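Local atomic coordinates of lipase 2 (Yarrowia lipolytica, PDB entry 4JEI), a protein that probably hydrolyses triacylglycerols as a class 3 lipase with the alpha/beta hydrolase fold. Residues L183-G188 with Y223-R228. The protein carries 2 engineered substitutions. Residues are numbered along the deposited sequence; the frame is centred on the assembly and turned at random.
Sequences LVVTLG and YRITHR
The Tyr223 ring meets Leu183 at its edge, near the ring plane, where Leu183 CD2 lies 4.0 Å from Tyr223 CD2. Val185 CG2 comes to the same ring carbon obliquely. Two further rings, Phe17 and Phe18, pack edge-to-face with Tyr223. The tyrosine CG stands anti to its carbonyl carbon (chi1 -63°), and the ring runs back beside Leu183.

Farther along the same sheet face, Ile225 CD1 touches two side chains of strand 183-187. Ile225 CD1 is 3.7 Å from Val185 CG1 and 3.8 Å from Leu187 CD2. The Leu187 and Ile225 side chains rise from the sheet together, in the same direction. Replacing Leu187 with an alanine would probably leave Ile225 CD1 without one of its two apolar partners on strand 183-187 and open a gap towards Ala22.

On the other face, Thr186 and Arg224 also run alongside each other. Thr186 OG1 is 3.4 Å from Arg224 CG and hydrogen-bonds to Gln189. A water bonded to Thr186 OG1 donates to Ile225 O, which also accepts from Gly188 N at 2.9 Å.

The backbones form a regular parallel ladder. Tyr223 N donates to Val184 O, and Thr186 N to Tyr223 O at 2.9 Å. The bond from Ile225 N to Thr186 O is 2.7 Å long. Gly188 has a positive phi (57°), which favours glycine where the chain leaves the strand.

The two strands are neighbours in the central sheet of the alpha/beta hydrolase fold. Helix 195-206 links them in a beta-alpha-beta unit. Strand 155-161 flanks 183-187, and strand 247-250 flanks 222-227. Helix 12-27 packs on the face carrying Val185 and Leu187.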
ATOM      1  N   LEU A 183     -10.390   1.784   3.002  1.00 56.13           N
ATOM      2  CA  LEU A 183      -9.820   2.367   1.798  1.00 54.78           C
ATOM      3  C   LEU A 183      -8.376   1.879   1.827  1.00 55.75           C
ATOM      4  O   LEU A 183      -7.677   2.090   2.822  1.00 54.78           O
ATOM      5  CB  LEU A 183      -9.847   3.908   1.872  1.00 54.80           C
ATOM      6  CG  LEU A 183      -9.939   4.749   0.579  1.00 59.17           C
ATOM      7  CD1 LEU A 183      -9.307   6.091   0.794  1.00 59.24           C
ATOM      8  CD2 LEU A 183      -9.274   4.088  -0.628  1.00 60.87           C
ATOM      9  N   VAL A 184      -7.950   1.179   0.773  1.00 51.04           N
ATOM     10  CA  VAL A 184      -6.586   0.673   0.678  1.00 50.26           C
ATOM     11  C   VAL A 184      -5.890   1.391  -0.466  1.00 53.00           C
ATOM     12  O   VAL A 184      -6.323   1.291  -1.618  1.00 52.76           O
ATOM     13  CB  VAL A 184      -6.517  -0.871   0.539  1.00 54.39           C
ATOM     14  CG1 VAL A 184      -5.070  -1.364   0.535  1.00 54.10           C
ATOM     15  CG2 VAL A 184      -7.312  -1.558   1.641  1.00 54.23           C
ATOM     16  N   VAL A 185      -4.845   2.154  -0.136  1.00 48.41           N
ATOM     17  CA  VAL A 185      -4.030   2.866  -1.117  1.00 47.95           C
ATOM     18  C   VAL A 185      -2.599   2.428  -0.881  1.00 51.28           C
ATOM     19  O   VAL A 185      -2.069   2.635   0.204  1.00 51.59           O
ATOM     20  CB  VAL A 185      -4.181   4.414  -1.091  1.00 51.71           C
ATOM     21  CG1 VAL A 185      -3.239   5.068  -2.095  1.00 51.48           C
ATOM     22  CG2 VAL A 185      -5.620   4.838  -1.366  1.00 51.38           C
ATOM     23  N   THR A 186      -1.994   1.773  -1.865  1.00 46.67           N
ATOM     24  CA  THR A 186      -0.616   1.312  -1.735  1.00 45.97           C
ATOM     25  C   THR A 186       0.255   2.043  -2.746  1.00 48.95           C
ATOM     26  O   THR A 186      -0.220   2.420  -3.818  1.00 47.83           O
ATOM     27  CB  THR A 186      -0.532  -0.210  -1.848  1.00 52.74           C
ATOM     28  OG1 THR A 186      -0.923  -0.594  -3.165  1.00 53.31           O
ATOM     29  CG2 THR A 186      -1.400  -0.925  -0.815  1.00 51.24           C
ATOM     30  N   LEU A 187       1.522   2.263  -2.392  1.00 45.73           N
ATOM     31  CA  LEU A 187       2.474   2.960  -3.252  1.00 45.77           C
ATOM     32  C   LEU A 187       3.745   2.133  -3.382  1.00 50.48           C
ATOM     33  O   LEU A 187       4.360   1.783  -2.376  1.00 50.57           O
ATOM     34  CB  LEU A 187       2.756   4.366  -2.701  1.00 45.78           C
ATOM     35  CG  LEU A 187       1.531   5.278  -2.619  1.00 50.15           C
ATOM     36  CD1 LEU A 187       1.082   5.476  -1.184  1.00 50.20           C
ATOM     37  CD2 LEU A 187       1.773   6.570  -3.318  1.00 52.77           C
ATOM     38  N   GLY A 188       4.079   1.764  -4.613  1.00 46.85           N
ATOM     39  CA  GLY A 188       5.240   0.930  -4.911  1.00 46.94           C
ATOM     40  C   GLY A 188       5.242  -0.404  -4.194  1.00 51.39           C
ATOM     41  O   GLY A 188       6.298  -0.865  -3.753  1.00 51.02           O
ATOM     42  N   TYR A 223      -6.582   0.825  -4.496  1.00 48.31           N
ATOM     43  CA  TYR A 223      -5.704   1.568  -5.399  1.00 47.50           C
ATOM     44  C   TYR A 223      -4.259   1.156  -5.188  1.00 51.16           C
ATOM     45  O   TYR A 223      -3.734   1.252  -4.074  1.00 50.69           O
ATOM     46  CB  TYR A 223      -5.847   3.086  -5.195  1.00 48.37           C
ATOM     47  CG  TYR A 223      -7.220   3.627  -5.507  1.00 49.64           C
ATOM     48  CD1 TYR A 223      -7.601   3.912  -6.815  1.00 51.76           C
ATOM     49  CD2 TYR A 223      -8.145   3.867  -4.492  1.00 50.14           C
ATOM     50  CE1 TYR A 223      -8.864   4.415  -7.108  1.00 53.12           C
ATOM     51  CE2 TYR A 223      -9.415   4.366  -4.772  1.00 50.93           C
ATOM     52  CZ  TYR A 223      -9.769   4.638  -6.083  1.00 58.69           C
ATOM     53  OH  TYR A 223     -11.012   5.142  -6.372  1.00 61.74           O
ATOM     54  N   ARG A 224      -3.624   0.691  -6.265  1.00 47.68           N
ATOM     55  CA  ARG A 224      -2.235   0.272  -6.273  1.00 47.34           C
ATOM     56  C   ARG A 224      -1.448   1.279  -7.106  1.00 51.27           C
ATOM     57  O   ARG A 224      -1.544   1.269  -8.333  1.00 50.58           O
ATOM     58  CB  ARG A 224      -2.130  -1.131  -6.872  1.00 47.46           C
ATOM     59  CG  ARG A 224      -2.178  -2.264  -5.853  1.00 55.32           C
ATOM     60  CD  ARG A 224      -1.995  -3.648  -6.479  1.00 54.88           C
ATOM     61  NE  ARG A 224      -1.003  -3.654  -7.563  1.00 52.61           N
ATOM     62  CZ  ARG A 224      -1.312  -3.689  -8.859  1.00 65.85           C
ATOM     63  NH1 ARG A 224      -2.572  -3.731  -9.249  1.00 54.09           N
ATOM     64  NH2 ARG A 224      -0.345  -3.668  -9.770  1.00 54.85           N
ATOM     65  N   ILE A 225      -0.733   2.195  -6.448  1.00 48.03           N
ATOM     66  CA  ILE A 225       0.021   3.227  -7.163  1.00 47.74           C
ATOM     67  C   ILE A 225       1.410   2.727  -7.543  1.00 51.86           C
ATOM     68  O   ILE A 225       2.162   2.265  -6.682  1.00 52.01           O
ATOM     69  CB  ILE A 225       0.012   4.620  -6.464  1.00 50.68           C
ATOM     70  CG1 ILE A 225      -1.429   5.062  -6.123  1.00 50.75           C
ATOM     71  CG2 ILE A 225       0.712   5.684  -7.331  1.00 51.46           C
ATOM     72  CD1 ILE A 225      -1.534   6.184  -5.143  1.00 56.37           C
ATOM     73  N   THR A 226       1.716   2.773  -8.849  1.00 48.19           N
ATOM     74  CA  THR A 226       2.993   2.348  -9.421  1.00 47.81           C
ATOM     75  C   THR A 226       3.623   3.513 -10.185  1.00 52.08           C
ATOM     76  O   THR A 226       2.918   4.438 -10.585  1.00 51.64           O
ATOM     77  CB  THR A 226       2.815   1.111 -10.294  1.00 52.78           C
ATOM     78  OG1 THR A 226       1.991   1.455 -11.400  1.00 52.81           O
ATOM     79  CG2 THR A 226       2.225  -0.068  -9.538  1.00 50.38           C
ATOM     80  N   HIS A 227       4.943   3.467 -10.387  1.00 49.14           N
ATOM     81  CA  HIS A 227       5.690   4.529 -11.051  1.00 49.05           C
ATOM     82  C   HIS A 227       6.646   3.970 -12.108  1.00 53.99           C
ATOM     83  O   HIS A 227       7.154   2.860 -11.947  1.00 53.72           O
ATOM     84  CB  HIS A 227       6.430   5.359  -9.976  1.00 49.49           C
ATOM     85  CG  HIS A 227       7.471   6.305 -10.483  1.00 52.60           C
ATOM     86  ND1 HIS A 227       8.786   6.201 -10.084  1.00 54.34           N
ATOM     87  CD2 HIS A 227       7.354   7.348 -11.333  1.00 54.01           C
ATOM     88  CE1 HIS A 227       9.431   7.173 -10.704  1.00 53.59           C
ATOM     89  NE2 HIS A 227       8.611   7.888 -11.471  1.00 53.77           N
ATOM     90  N   ARG A 228       6.863   4.743 -13.199  1.00 51.12           N
ATOM     91  CA  ARG A 228       7.792   4.444 -14.292  1.00 51.30           C
ATOM     92  C   ARG A 228       9.176   4.158 -13.720  1.00 55.63           C
ATOM     93  O   ARG A 228       9.705   4.964 -12.949  1.00 55.19           O
ATOM     94  CB  ARG A 228       7.921   5.664 -15.216  1.00 52.67           C
ATOM     95  CG  ARG A 228       7.160   5.569 -16.522  1.00 65.22           C
ATOM     96  CD  ARG A 228       8.013   5.803 -17.763  1.00 74.79           C
ATOM     97  NE  ARG A 228       9.209   6.614 -17.518  1.00 81.92           N
ATOM     98  CZ  ARG A 228      10.062   6.996 -18.462  1.00 94.95           C
ATOM     99  NH1 ARG A 228       9.849   6.665 -19.731  1.00 83.52           N
ATOM    100  NH2 ARG A 228      11.134   7.710 -18.146  1.00 80.31           N
TER
HETATM  101  O   HOH W   1       1.400   0.209  -5.181  1.00 65.44           O